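Long-range contacts in protection of telomeres protein 1 (Schizosaccharomyces pombe, PDB 1QZG), which binds the single-stranded G-rich overhang at telomere 3' ends, protecting it and regulating telomerase and telomere length: residues Asn46-Val51 and Gln162-Leu167; Thr69-Trp74 and Ile87-Lys92; Leu109-Leu114 and Leu124-Phe129; Arg130-Pro135 and Met154-Lys159. All blocks are in the same frame, centred on the assembly; numbering follows the deposited sequence.

The crystallised piece is the N-terminal, OB-fold part of the protein that grips telomeric DNA. Coming from the N terminus, the chain first meets Asn46-Val51, which waits for Gln162-Leu167 near the end of the fragment; interaction 1 therefore closes the widest loop, and the other three lie within it. They follow in series and none cross. Interaction 2 pairs Thr69-Trp74 with Ile87-Lys92, interaction 3 folds Leu109-Leu114 onto Leu124-Phe129, and interaction 4 brings Met154-Lys159 back to Arg130-Pro135. Interactions 2 and 3 share the curled sheet and carry the DNA face. Interactions 1 and 4 fasten helix 158-175 and its approach to that sheet.

Interaction 1 (Asn46-Val51 and Gln162-Leu167); sequences NLFGIV and QFALLL
Ile50 N makes a probable hydrogen bond to Trp74 O of the adjoining strand, and from that fixed backbone the Ile50 side chain reaches the helix, its CD1 3.7 Å from Leu167 CB. Leu167 CD1 lies 3.8 Å from Gly49 CA, where it rests on bare backbone. The same methyl, Leu167 CD1, is 3.7 Å from Phe48 CD2.

Phe48 does the rest. With CG anti to the backbone N (chi1 -156°) its ring lies beside the helix, and Phe163 CD2 sits over one face near the rim, 3.5 Å from Phe48 CD1. The rings are inclined at 38°, with centroids 4.8 Å apart. At the far end Phe48 CZ meets Ala164 CB at 4.1 Å. All the touching residues are buried, and what joins strand to helix here is apolar contact.

The contact lays helix 158-175, the last helix of this fragment, against strand 43-59 of the OB-fold sheet, well away from the DNA. Trp134 also meets the Phe48 ring, Tyr22 of strand 21-24 packs on Phe163, Leu108 of strand 106-109 touches Phe48, and Leu13 of helix 10-18 touches Phe163.

Interaction 2 (Thr69-Trp74 and Ile87-Lys92); sequences TTVYLW and IHLFSK. With TMP (thymidine-5'-phosphate), chain E; nucleotides of chain A.
His88 and Thr70 face each other as a non-hydrogen-bonded antiparallel pair. His88 CB leaves the strand on the same face as Thr70. A chi1 of -66° sets CG beside the backbone N, and chi2 of -59° turns ND1 to Thr70: His88 ND1 and Thr70 OG1 share a 2.8 Å hydrogen bond, with OG1 in the ring plane and CE1 next to it. On the other flank His88 CD2 comes to 3.6 Å from N3 of DA5 of chain A; CG also lies near that atom, and the sugar and base edge lie over one ring face. At the tip, His88 NE2 donates to O2 of the bound thymidine-5'-phosphate at 3.3 Å. The Thr70 bond probably helps hold the rotation of this ring, in a pocket completed by Arg115, Tyr117 and Gln122.

Phe90 offers its face to DT4 of chain A, whose C4 lies over the ring centre, the base as a whole being displaced, while Phe90 CZ meets N3 of DA5 of chain A edge-on at 3.4 Å.

Hydrogen-bonded pairs flank His88: Leu89 N reaches Thr69 O at 2.7 Å, nearly straight on the carbonyl, and Ile87 N bonds Val71 O at 2.8 Å. On the face shared by Thr69, Val71, Ile87 and Leu89, Thr69 CG2 is squeezed to 3.4 Å from Leu89 CB, and Leu73 CD1 packs on Ile87 CD1 at 3.8 Å.

Strand 43-59 pairs with strand 67-74 of this hairpin, and strand 120-126 runs parallel to strand 85-91. Leu107 and Leu109 pack on Leu73, and Leu109 also on Ile87 and Leu89.

Interaction 3 (Leu109-Leu114 and Leu124-Phe129); sequences LHQITL and LSKDQF. With nucleotides of chain A.
Thr113 and Lys126 meet beside O6 of DG2 of chain A, where Thr113 OG1 is 3.3 Å from Lys126 CD. Thr113 places OG1 anti to its carbonyl carbon (chi1 -73°), and the hydroxyl, Thr113 OG1, donates a 2.6 Å hydrogen bond to O6 of DG2 of chain A. The lysine is coiled rather than extended: the bend at chi2 (-74°) brings CD to the threonine hydroxyl, and the one at chi3 (-68°) turns CE toward DG1 of chain A. The chain then straightens, and Lys126 NZ reaches N7 of DG1 of chain A at 3.0 Å. On the same face as Thr113, Leu124 lies against the base of DG2 of chain A, its CD2 3.5 Å from C4 of that base, with CB and CG also against it.

These residues belong to the hairpin of strands 112-117 and 120-126 in the OB-fold sheet. Thr113 and Leu124 form a hydrogen-bonded pair, Thr113 N reaching Leu124 O at 2.8 Å, and Ile112 and Ser125 a non-hydrogen-bonded one. Gln111 and Ile112 together face Val45 as a G1 beta bulge, Gln111 having a positive phi, and a type I turn runs from Lys126 to Phe129. That turn presents Asp127 N, which donates to O6 of DG1 of chain A at 2.8 Å; Asp127 OD1 takes a weak bond from the same base's N1. Ser125 O accepts a hydrogen bond from N1 of DG2 of chain A at 2.7 Å, and a weaker one from its N2.

Beyond the turn, Phe129 tucks CG between its backbone N and carbonyl carbon, swinging the ring toward Leu109, whose CD2 touches Phe129 CE1 at 4.0 Å.

Interaction 4 (Arg130-Pro135 and Met154-Lys159); sequences RYALWP and MKTGDK
The loop that leads into the last helix of this fragment is laid along strand 129-133, and the join begins where Met154 N bonds Tyr131 O at 3.0 Å. That bond bends to 148° at the hydrogen, and the donor stands about 35° above the carbonyl plane, so it comes from above the plane and not onto a lone pair. The Met154 side chain leans on the strand: Met154 CG lies 3.3 Å from Arg130 CB, and Met154 SD lies 3.7 Å from the same atom. Its chain is straight at chi2 and bends at chi3 (53°), which turns CE away from the strand. SD also packs against His110 CB.

Strand 129-133 pairs antiparallel with strand 106-109 in the OB-fold sheet, and the loop runs over the side that Ala132 faces, while the Tyr131 ring turns the other way, its OH bonded to Gln148. Tyr131 is further tied to the loop through a backbone bond to Arg152.

Farther along, Thr156 touches two residues of the strand side, Ala132 and Trp134. With CG2 anti to the carbonyl carbon of its own residue, the methyl, Thr156 CG2, reaches Ala132 CB at 3.7 Å, and Thr156 OG1 comes to 3.8 Å from Trp134 CZ2 at an oblique slant to the indole; Thr156 CG2 also touches Trp134 CH2 at 4.1 Å. The indole NE1 is bonded to Glu161 of the helix. Gly157 follows as the N-cap, from which helix 158-175 sets out.

Interaction 1 (Asn46-Val51 and Gln162-Leu167)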
# COMPACT_ATOMS: atom_id res chain seq x y z
N ASN C 46 -6.12 -5.77 -4.40
CA ASN C 46 -5.23 -5.89 -3.25
C ASN C 46 -3.94 -5.26 -3.75
O ASN C 46 -3.57 -5.45 -4.91
CB ASN C 46 -5.00 -7.35 -2.87
CG ASN C 46 -6.26 -8.04 -2.45
OD1 ASN C 46 -7.05 -7.49 -1.66
ND2 ASN C 46 -6.49 -9.23 -2.97
N LEU C 47 -3.27 -4.52 -2.89
CA LEU C 47 -2.04 -3.85 -3.26
C LEU C 47 -0.94 -4.13 -2.25
O LEU C 47 -1.20 -4.46 -1.09
CB LEU C 47 -2.29 -2.34 -3.36
CG LEU C 47 -3.42 -1.98 -4.34
CD1 LEU C 47 -3.84 -0.53 -4.14
CD2 LEU C 47 -2.96 -2.23 -5.78
N PHE C 48 0.29 -3.99 -2.70
CA PHE C 48 1.46 -4.23 -1.87
C PHE C 48 2.53 -3.32 -2.44
O PHE C 48 3.04 -3.56 -3.54
CB PHE C 48 1.86 -5.70 -1.99
CG PHE C 48 2.64 -6.22 -0.81
CD1 PHE C 48 2.66 -7.59 -0.54
CD2 PHE C 48 3.36 -5.37 0.02
CE1 PHE C 48 3.39 -8.10 0.54
CE2 PHE C 48 4.09 -5.86 1.10
CZ PHE C 48 4.10 -7.24 1.36
N GLY C 49 2.86 -2.27 -1.71
CA GLY C 49 3.86 -1.34 -2.19
C GLY C 49 4.61 -0.69 -1.06
O GLY C 49 4.57 -1.14 0.09
N ILE C 50 5.33 0.38 -1.39
CA ILE C 50 6.10 1.12 -0.41
C ILE C 50 5.40 2.45 -0.26
O ILE C 50 4.95 3.04 -1.24
CB ILE C 50 7.53 1.39 -0.91
CG1 ILE C 50 8.30 0.07 -1.03
CG2 ILE C 50 8.22 2.35 0.04
CD1 ILE C 50 8.51 -0.66 0.28
N VAL C 51 5.30 2.93 0.97
CA VAL C 51 4.66 4.21 1.20
C VAL C 51 5.62 5.29 0.73
O VAL C 51 6.70 5.46 1.29
CB VAL C 51 4.34 4.42 2.68
CG1 VAL C 51 3.90 5.87 2.92
CG2 VAL C 51 3.24 3.46 3.10
N GLN C 162 9.11 -11.60 3.02
CA GLN C 162 10.20 -11.53 2.06
C GLN C 162 9.88 -10.50 1.00
O GLN C 162 10.73 -9.70 0.61
CB GLN C 162 10.44 -12.90 1.43
CG GLN C 162 10.61 -14.02 2.46
CD GLN C 162 11.59 -13.68 3.58
OE1 GLN C 162 12.09 -12.55 3.67
NE2 GLN C 162 11.86 -14.65 4.44
N PHE C 163 8.64 -10.52 0.54
CA PHE C 163 8.19 -9.59 -0.48
C PHE C 163 8.41 -8.17 0.03
O PHE C 163 8.90 -7.30 -0.71
CB PHE C 163 6.71 -9.81 -0.77
CG PHE C 163 6.25 -9.23 -2.07
CD1 PHE C 163 6.36 -9.96 -3.25
CD2 PHE C 163 5.73 -7.94 -2.13
CE1 PHE C 163 5.95 -9.41 -4.46
CE2 PHE C 163 5.33 -7.38 -3.33
CZ PHE C 163 5.43 -8.12 -4.50
N ALA C 164 8.07 -7.94 1.29
CA ALA C 164 8.21 -6.63 1.92
C ALA C 164 9.68 -6.24 2.00
O ALA C 164 10.06 -5.10 1.69
CB ALA C 164 7.60 -6.64 3.31
N LEU C 165 10.50 -7.19 2.44
CA LEU C 165 11.93 -6.97 2.56
C LEU C 165 12.51 -6.54 1.23
O LEU C 165 13.28 -5.58 1.15
CB LEU C 165 12.61 -8.25 3.04
CG LEU C 165 12.53 -8.51 4.55
CD1 LEU C 165 12.84 -9.96 4.84
CD2 LEU C 165 13.49 -7.58 5.27
N LEU C 166 12.14 -7.27 0.18
CA LEU C 166 12.62 -6.97 -1.17
C LEU C 166 12.14 -5.62 -1.66
O LEU C 166 12.92 -4.85 -2.23
CB LEU C 166 12.17 -8.07 -2.14
CG LEU C 166 13.06 -9.30 -2.32
CD1 LEU C 166 13.10 -10.14 -1.05
CD2 LEU C 166 12.52 -10.13 -3.47
N LEU C 167 10.85 -5.32 -1.47
CA LEU C 167 10.30 -4.04 -1.90
C LEU C 167 11.06 -2.88 -1.29
O LEU C 167 11.44 -1.94 -1.98
CB LEU C 167 8.82 -3.91 -1.48
CG LEU C 167 7.73 -4.54 -2.35
CD1 LEU C 167 6.37 -4.16 -1.78
CD2 LEU C 167 7.85 -4.03 -3.78

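Interaction 2 (Thr69-Trp74 and Ile87-Lys92)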
# COMPACT_ATOMS: atom_id res chain seq x y z
N THR C 69 -7.01 8.55 6.17
CA THR C 69 -5.57 8.64 6.04
C THR C 69 -5.31 8.45 4.55
O THR C 69 -5.98 7.65 3.89
CB THR C 69 -4.84 7.55 6.86
OG1 THR C 69 -3.43 7.82 6.84
CG2 THR C 69 -5.11 6.17 6.28
N THR C 70 -4.34 9.17 4.02
CA THR C 70 -4.00 9.08 2.60
C THR C 70 -2.60 8.53 2.50
O THR C 70 -1.71 8.91 3.26
CB THR C 70 -4.12 10.42 1.91
OG1 THR C 70 -5.46 10.91 2.03
CG2 THR C 70 -3.74 10.29 0.44
N VAL C 71 -2.38 7.64 1.54
CA VAL C 71 -1.05 7.09 1.30
C VAL C 71 -0.83 7.07 -0.21
O VAL C 71 -1.77 6.89 -0.99
CB VAL C 71 -0.91 5.65 1.83
CG1 VAL C 71 -1.25 5.60 3.31
CG2 VAL C 71 -1.80 4.68 1.06
N TYR C 72 0.42 7.22 -0.60
CA TYR C 72 0.81 7.12 -1.97
C TYR C 72 1.66 5.89 -2.03
O TYR C 72 2.73 5.85 -1.42
CB TYR C 72 1.59 8.37 -2.42
CG TYR C 72 0.70 9.56 -2.70
CD1 TYR C 72 0.19 10.34 -1.67
CD2 TYR C 72 0.35 9.89 -4.02
CE1 TYR C 72 -0.66 11.42 -1.93
CE2 TYR C 72 -0.50 10.96 -4.29
CZ TYR C 72 -1.00 11.72 -3.25
OH TYR C 72 -1.84 12.78 -3.52
N LEU C 73 1.19 4.87 -2.75
CA LEU C 73 1.89 3.60 -2.84
C LEU C 73 2.71 3.50 -4.10
O LEU C 73 2.27 3.86 -5.19
CB LEU C 73 0.94 2.41 -2.80
CG LEU C 73 0.55 1.81 -1.44
CD1 LEU C 73 -0.11 0.46 -1.61
CD2 LEU C 73 1.78 1.69 -0.55
N TRP C 74 3.91 2.98 -3.95
CA TRP C 74 4.84 2.83 -5.05
C TRP C 74 5.36 1.41 -5.12
O TRP C 74 5.39 0.70 -4.10
CB TRP C 74 6.00 3.81 -4.86
CG TRP C 74 7.16 3.64 -5.79
CD1 TRP C 74 7.41 4.40 -6.90
CD2 TRP C 74 8.23 2.69 -5.71
NE1 TRP C 74 8.57 3.98 -7.51
CE2 TRP C 74 9.10 2.94 -6.80
CE3 TRP C 74 8.57 1.64 -4.83
CZ2 TRP C 74 10.25 2.18 -7.03
CZ3 TRP C 74 9.70 0.91 -5.04
CH2 TRP C 74 10.54 1.18 -6.14
N ILE C 87 -4.16 6.76 -2.51
CA ILE C 87 -5.19 5.93 -1.90
C ILE C 87 -5.72 6.58 -0.63
O ILE C 87 -4.95 6.97 0.25
CB ILE C 87 -4.63 4.53 -1.54
CG1 ILE C 87 -4.00 3.90 -2.78
CG2 ILE C 87 -5.72 3.62 -0.98
CD1 ILE C 87 -2.98 2.82 -2.50
N HIS C 88 -7.05 6.69 -0.55
CA HIS C 88 -7.66 7.22 0.66
C HIS C 88 -8.21 6.04 1.44
O HIS C 88 -9.00 5.26 0.91
CB HIS C 88 -8.80 8.18 0.34
CG HIS C 88 -8.36 9.43 -0.35
ND1 HIS C 88 -7.46 10.30 0.21
CD2 HIS C 88 -8.69 9.95 -1.55
CE1 HIS C 88 -7.24 11.31 -0.62
NE2 HIS C 88 -7.98 11.12 -1.69
N LEU C 89 -7.70 5.95 2.67
CA LEU C 89 -8.18 4.89 3.54
C LEU C 89 -9.16 5.47 4.55
O LEU C 89 -8.81 6.43 5.24
CB LEU C 89 -7.00 4.25 4.25
CG LEU C 89 -5.96 3.66 3.30
CD1 LEU C 89 -4.72 3.21 4.05
CD2 LEU C 89 -6.57 2.52 2.52
N PHE C 90 -10.37 4.92 4.64
CA PHE C 90 -11.38 5.43 5.55
C PHE C 90 -11.83 4.42 6.57
O PHE C 90 -11.71 3.21 6.37
CB PHE C 90 -12.64 5.87 4.80
CG PHE C 90 -12.43 6.99 3.82
CD1 PHE C 90 -12.19 6.73 2.47
CD2 PHE C 90 -12.51 8.31 4.24
CE1 PHE C 90 -12.06 7.77 1.56
CE2 PHE C 90 -12.38 9.37 3.33
CZ PHE C 90 -12.15 9.10 1.99
N SER C 91 -12.38 4.92 7.67
CA SER C 91 -12.93 4.04 8.68
C SER C 91 -14.13 4.71 9.33
O SER C 91 -14.06 5.87 9.74
CB SER C 91 -11.91 3.69 9.74
OG SER C 91 -12.51 2.77 10.65
N LYS C 92 -15.22 3.96 9.40
CA LYS C 92 -16.47 4.41 10.00
C LYS C 92 -16.62 3.69 11.33
O LYS C 92 -17.66 3.80 11.98
CB LYS C 92 -17.65 4.04 9.11
CG LYS C 92 -17.59 4.56 7.69
CD LYS C 92 -18.75 4.02 6.88
CE LYS C 92 -18.75 4.57 5.45
NZ LYS C 92 -18.86 6.06 5.41
C1' TMP E . -9.23 16.69 -2.62
N1 TMP E . -10.10 15.62 -3.14
C2 TMP E . -9.59 14.36 -3.33
O2 TMP E . -8.43 14.07 -3.09
N3 TMP E . -10.49 13.45 -3.81
C4 TMP E . -11.83 13.67 -4.11
O4 TMP E . -12.51 12.75 -4.56
C5 TMP E . -12.30 15.01 -3.87
C5M TMP E . -13.73 15.34 -4.14
C6 TMP E . -11.42 15.91 -3.40
P DT A 4 -18.00 15.69 -0.39
OP1 DT A 4 -18.68 16.99 -0.14
OP2 DT A 4 -16.87 15.62 -1.35
O5' DT A 4 -17.49 15.20 1.02
C5' DT A 4 -16.11 15.00 1.25
C4' DT A 4 -15.90 14.52 2.66
O4' DT A 4 -16.40 13.17 2.82
C3' DT A 4 -14.43 14.48 3.04
O3' DT A 4 -14.23 15.14 4.29
C2' DT A 4 -14.10 13.00 3.10
C1' DT A 4 -15.42 12.39 3.49
N1 DT A 4 -15.58 10.97 3.07
C2 DT A 4 -15.83 10.05 4.06
O2 DT A 4 -15.96 10.35 5.23
N3 DT A 4 -15.90 8.75 3.63
C4 DT A 4 -15.76 8.29 2.34
O4 DT A 4 -15.82 7.08 2.10
C5 DT A 4 -15.54 9.31 1.34
C7 DT A 4 -15.42 8.90 -0.09
C6 DT A 4 -15.46 10.59 1.75
P DA A 5 -13.06 16.23 4.40
OP1 DA A 5 -13.09 16.86 5.74
OP2 DA A 5 -13.17 17.06 3.19
O5' DA A 5 -11.75 15.33 4.30
C5' DA A 5 -10.74 15.61 3.36
C4' DA A 5 -9.81 14.43 3.25
O4' DA A 5 -10.50 13.34 2.58
C3' DA A 5 -8.60 14.73 2.37
O3' DA A 5 -7.53 13.88 2.75
C2' DA A 5 -9.09 14.37 0.98
C1' DA A 5 -10.15 13.30 1.20
N9 DA A 5 -11.36 13.57 0.44
C8 DA A 5 -12.02 14.77 0.35
N7 DA A 5 -13.11 14.73 -0.37
C5 DA A 5 -13.18 13.41 -0.80
C6 DA A 5 -14.11 12.72 -1.59
N6 DA A 5 -15.22 13.28 -2.10
N1 DA A 5 -13.87 11.41 -1.84
C2 DA A 5 -12.78 10.85 -1.31
N3 DA A 5 -11.84 11.39 -0.54
C4 DA A 5 -12.10 12.69 -0.32

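Interaction 3 (Leu109-Leu114 and Leu124-Phe129)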
# COMPACT_ATOMS: atom_id res chain seq x y z
N LEU C 109 -2.36 -3.77 1.27
CA LEU C 109 -3.76 -3.40 1.43
C LEU C 109 -4.68 -4.43 0.79
O LEU C 109 -4.47 -4.85 -0.35
CB LEU C 109 -4.02 -2.03 0.80
CG LEU C 109 -3.34 -0.84 1.50
CD1 LEU C 109 -3.34 0.39 0.57
CD2 LEU C 109 -4.11 -0.53 2.80
N HIS C 110 -5.67 -4.87 1.56
CA HIS C 110 -6.64 -5.85 1.07
C HIS C 110 -8.01 -5.21 0.93
O HIS C 110 -8.58 -4.74 1.92
CB HIS C 110 -6.71 -7.02 2.05
CG HIS C 110 -7.69 -8.07 1.68
ND1 HIS C 110 -8.68 -8.50 2.54
CD2 HIS C 110 -7.86 -8.77 0.53
CE1 HIS C 110 -9.41 -9.42 1.94
NE2 HIS C 110 -8.94 -9.60 0.72
N GLN C 111 -8.53 -5.17 -0.30
CA GLN C 111 -9.88 -4.61 -0.59
C GLN C 111 -9.86 -3.10 -0.79
O GLN C 111 -10.36 -2.34 0.04
CB GLN C 111 -10.89 -5.01 0.51
CG GLN C 111 -11.27 -6.50 0.48
CD GLN C 111 -12.51 -6.80 -0.36
OE1 GLN C 111 -13.63 -6.51 0.04
NE2 GLN C 111 -12.29 -7.36 -1.51
N ILE C 112 -9.29 -2.66 -1.91
CA ILE C 112 -9.24 -1.25 -2.25
C ILE C 112 -9.94 -1.06 -3.58
O ILE C 112 -9.64 -1.75 -4.55
CB ILE C 112 -7.79 -0.76 -2.39
CG1 ILE C 112 -7.01 -1.04 -1.10
CG2 ILE C 112 -7.78 0.70 -2.74
CD1 ILE C 112 -7.55 -0.27 0.12
N THR C 113 -10.90 -0.15 -3.63
CA THR C 113 -11.61 0.16 -4.86
C THR C 113 -10.75 1.11 -5.71
O THR C 113 -10.21 2.09 -5.20
CB THR C 113 -12.95 0.87 -4.59
OG1 THR C 113 -13.89 -0.06 -4.06
CG2 THR C 113 -13.51 1.47 -5.90
N LEU C 114 -10.62 0.81 -7.00
CA LEU C 114 -9.87 1.65 -7.91
C LEU C 114 -10.92 2.38 -8.75
O LEU C 114 -11.82 1.74 -9.30
CB LEU C 114 -8.98 0.80 -8.82
CG LEU C 114 -7.47 0.69 -8.59
CD1 LEU C 114 -7.12 0.61 -7.12
CD2 LEU C 114 -6.97 -0.54 -9.36
N LEU C 124 -9.77 3.92 -3.16
CA LEU C 124 -10.74 4.21 -2.09
C LEU C 124 -10.96 2.92 -1.35
O LEU C 124 -11.44 1.96 -1.94
CB LEU C 124 -12.11 4.69 -2.66
CG LEU C 124 -12.39 6.20 -2.73
CD1 LEU C 124 -11.11 6.99 -2.94
CD2 LEU C 124 -13.41 6.52 -3.82
N SER C 125 -10.62 2.87 -0.07
CA SER C 125 -10.78 1.65 0.70
C SER C 125 -12.24 1.18 0.80
O SER C 125 -13.17 2.00 0.87
CB SER C 125 -10.22 1.85 2.11
OG SER C 125 -10.98 2.79 2.84
N LYS C 126 -12.43 -0.13 0.80
CA LYS C 126 -13.74 -0.71 1.05
C LYS C 126 -13.94 -0.63 2.54
O LYS C 126 -12.95 -0.58 3.28
CB LYS C 126 -13.83 -2.18 0.56
CG LYS C 126 -13.82 -2.34 -0.96
CD LYS C 126 -15.15 -1.92 -1.58
CE LYS C 126 -16.26 -2.88 -1.19
NZ LYS C 126 -17.53 -2.56 -1.89
N ASP C 127 -15.19 -0.61 3.00
CA ASP C 127 -15.47 -0.53 4.43
C ASP C 127 -14.72 -1.55 5.28
O ASP C 127 -14.28 -1.23 6.38
CB ASP C 127 -16.97 -0.71 4.69
CG ASP C 127 -17.78 0.48 4.26
OD1 ASP C 127 -17.25 1.61 4.30
OD2 ASP C 127 -18.96 0.29 3.89
N GLN C 128 -14.59 -2.76 4.77
CA GLN C 128 -13.93 -3.82 5.53
C GLN C 128 -12.48 -4.09 5.14
O GLN C 128 -11.98 -5.19 5.38
CB GLN C 128 -14.73 -5.12 5.40
CG GLN C 128 -16.12 -4.95 4.82
CD GLN C 128 -16.15 -4.59 3.33
OE1 GLN C 128 -16.19 -3.42 2.96
NE2 GLN C 128 -16.10 -5.60 2.51
N PHE C 129 -11.80 -3.11 4.56
CA PHE C 129 -10.41 -3.33 4.15
C PHE C 129 -9.53 -3.74 5.31
O PHE C 129 -9.78 -3.39 6.47
CB PHE C 129 -9.82 -2.10 3.49
CG PHE C 129 -9.17 -1.11 4.42
CD1 PHE C 129 -7.79 -1.15 4.62
CD2 PHE C 129 -9.91 -0.13 5.07
CE1 PHE C 129 -7.15 -0.22 5.45
CE2 PHE C 129 -9.30 0.81 5.90
CZ PHE C 129 -7.91 0.77 6.09
O5' DG A 1 -22.34 0.88 -3.43
C5' DG A 1 -23.20 2.01 -3.48
C4' DG A 1 -22.42 3.30 -3.41
O4' DG A 1 -21.47 3.24 -2.32
C3' DG A 1 -21.61 3.64 -4.66
O3' DG A 1 -21.59 5.06 -4.79
C2' DG A 1 -20.23 3.11 -4.32
C1' DG A 1 -20.14 3.30 -2.81
N9 DG A 1 -19.39 2.26 -2.12
C8 DG A 1 -19.18 0.96 -2.54
N7 DG A 1 -18.53 0.24 -1.67
C5 DG A 1 -18.27 1.11 -0.62
C6 DG A 1 -17.59 0.90 0.61
O6 DG A 1 -17.06 -0.14 1.03
N1 DG A 1 -17.55 2.06 1.37
C2 DG A 1 -18.08 3.26 1.01
N2 DG A 1 -17.94 4.26 1.90
N3 DG A 1 -18.72 3.48 -0.13
C4 DG A 1 -18.78 2.37 -0.89
P DG A 2 -21.20 5.74 -6.19
OP1 DG A 2 -22.41 6.44 -6.67
OP2 DG A 2 -20.50 4.76 -7.07
O5' DG A 2 -20.15 6.84 -5.73
C5' DG A 2 -20.45 7.67 -4.61
C4' DG A 2 -19.20 8.00 -3.83
O4' DG A 2 -18.61 6.81 -3.24
C3' DG A 2 -18.09 8.68 -4.64
O3' DG A 2 -17.62 9.80 -3.89
C2' DG A 2 -17.03 7.59 -4.77
C1' DG A 2 -17.22 6.79 -3.50
N9 DG A 2 -16.80 5.39 -3.52
C8 DG A 2 -16.97 4.49 -4.54
N7 DG A 2 -16.51 3.30 -4.24
C5 DG A 2 -16.01 3.43 -2.95
C6 DG A 2 -15.39 2.46 -2.10
O6 DG A 2 -15.20 1.26 -2.31
N1 DG A 2 -15.00 3.03 -0.89
C2 DG A 2 -15.20 4.34 -0.54
N2 DG A 2 -14.72 4.69 0.67
N3 DG A 2 -15.79 5.23 -1.31
C4 DG A 2 -16.16 4.71 -2.50

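Interaction 4 (Arg130-Pro135 and Met154-Lys159)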
# COMPACT_ATOMS: atom_id res chain seq x y z
N ARG C 130 -8.47 -4.49 5.00
CA ARG C 130 -7.51 -4.96 5.98
C ARG C 130 -6.13 -4.54 5.51
O ARG C 130 -5.95 -4.14 4.36
CB ARG C 130 -7.58 -6.49 6.09
CG ARG C 130 -8.92 -7.01 6.59
CD ARG C 130 -9.16 -6.63 8.04
NE ARG C 130 -10.46 -7.08 8.53
CZ ARG C 130 -11.51 -6.29 8.73
NH1 ARG C 130 -11.42 -4.98 8.49
NH2 ARG C 130 -12.65 -6.79 9.17
N TYR C 131 -5.14 -4.63 6.40
CA TYR C 131 -3.79 -4.24 6.02
C TYR C 131 -2.69 -4.85 6.89
O TYR C 131 -2.95 -5.36 7.99
CB TYR C 131 -3.65 -2.71 6.06
CG TYR C 131 -3.45 -2.14 7.45
CD1 TYR C 131 -2.17 -1.91 7.94
CD2 TYR C 131 -4.53 -1.87 8.28
CE1 TYR C 131 -1.96 -1.43 9.24
CE2 TYR C 131 -4.35 -1.39 9.58
CZ TYR C 131 -3.06 -1.17 10.05
OH TYR C 131 -2.86 -0.70 11.32
N ALA C 132 -1.47 -4.81 6.35
CA ALA C 132 -0.28 -5.26 7.04
C ALA C 132 0.74 -4.16 6.75
O ALA C 132 0.87 -3.70 5.60
CB ALA C 132 0.20 -6.61 6.49
N LEU C 133 1.45 -3.73 7.79
CA LEU C 133 2.44 -2.67 7.68
C LEU C 133 3.78 -3.16 8.24
O LEU C 133 3.82 -3.76 9.31
CB LEU C 133 1.95 -1.47 8.50
CG LEU C 133 2.22 -0.02 8.12
CD1 LEU C 133 2.91 0.70 9.26
CD2 LEU C 133 3.02 0.05 6.85
N TRP C 134 4.87 -2.92 7.51
CA TRP C 134 6.20 -3.35 7.94
C TRP C 134 7.11 -2.17 8.29
O TRP C 134 6.81 -1.02 7.94
CB TRP C 134 6.88 -4.19 6.85
CG TRP C 134 6.37 -5.59 6.74
CD1 TRP C 134 6.90 -6.70 7.33
CD2 TRP C 134 5.21 -6.03 6.01
NE1 TRP C 134 6.14 -7.81 7.02
CE2 TRP C 134 5.10 -7.42 6.21
CE3 TRP C 134 4.26 -5.38 5.22
CZ2 TRP C 134 4.07 -8.18 5.64
CZ3 TRP C 134 3.24 -6.14 4.64
CH2 TRP C 134 3.15 -7.52 4.86
N PRO C 135 8.23 -2.44 8.98
CA PRO C 135 9.13 -1.34 9.32
C PRO C 135 9.87 -0.94 8.05
O PRO C 135 9.87 -1.68 7.07
CB PRO C 135 10.10 -1.96 10.33
CG PRO C 135 9.52 -3.32 10.68
CD PRO C 135 8.76 -3.73 9.46
N MET C 154 -3.96 -7.83 9.33
CA MET C 154 -3.95 -9.13 8.71
C MET C 154 -2.79 -9.93 9.24
O MET C 154 -1.71 -9.37 9.40
CB MET C 154 -3.79 -9.03 7.21
CG MET C 154 -4.87 -8.30 6.48
SD MET C 154 -4.42 -7.96 4.76
CE MET C 154 -3.98 -9.60 4.20
N LYS C 155 -3.00 -11.21 9.51
CA LYS C 155 -1.90 -12.03 9.98
C LYS C 155 -1.14 -12.36 8.70
O LYS C 155 -1.73 -12.69 7.68
CB LYS C 155 -2.43 -13.31 10.64
N THR C 156 0.18 -12.23 8.76
CA THR C 156 1.01 -12.51 7.60
C THR C 156 2.12 -13.46 8.00
O THR C 156 2.39 -13.64 9.19
CB THR C 156 1.63 -11.22 7.04
OG1 THR C 156 2.34 -10.55 8.08
CG2 THR C 156 0.54 -10.30 6.49
N GLY C 157 2.77 -14.06 7.01
CA GLY C 157 3.85 -14.99 7.29
C GLY C 157 5.17 -14.58 6.65
O GLY C 157 5.44 -13.40 6.43
N ASP C 158 6.00 -15.57 6.32
CA ASP C 158 7.29 -15.29 5.73
C ASP C 158 7.26 -14.90 4.25
O ASP C 158 8.09 -14.11 3.81
CB ASP C 158 8.25 -16.46 5.92
CG ASP C 158 9.57 -16.03 6.51
OD1 ASP C 158 10.05 -14.93 6.16
OD2 ASP C 158 10.15 -16.80 7.31
N LYS C 159 6.31 -15.44 3.49
CA LYS C 159 6.22 -15.10 2.07
C LYS C 159 6.00 -13.60 1.90
O LYS C 159 6.68 -12.94 1.10
CB LYS C 159 5.09 -15.88 1.42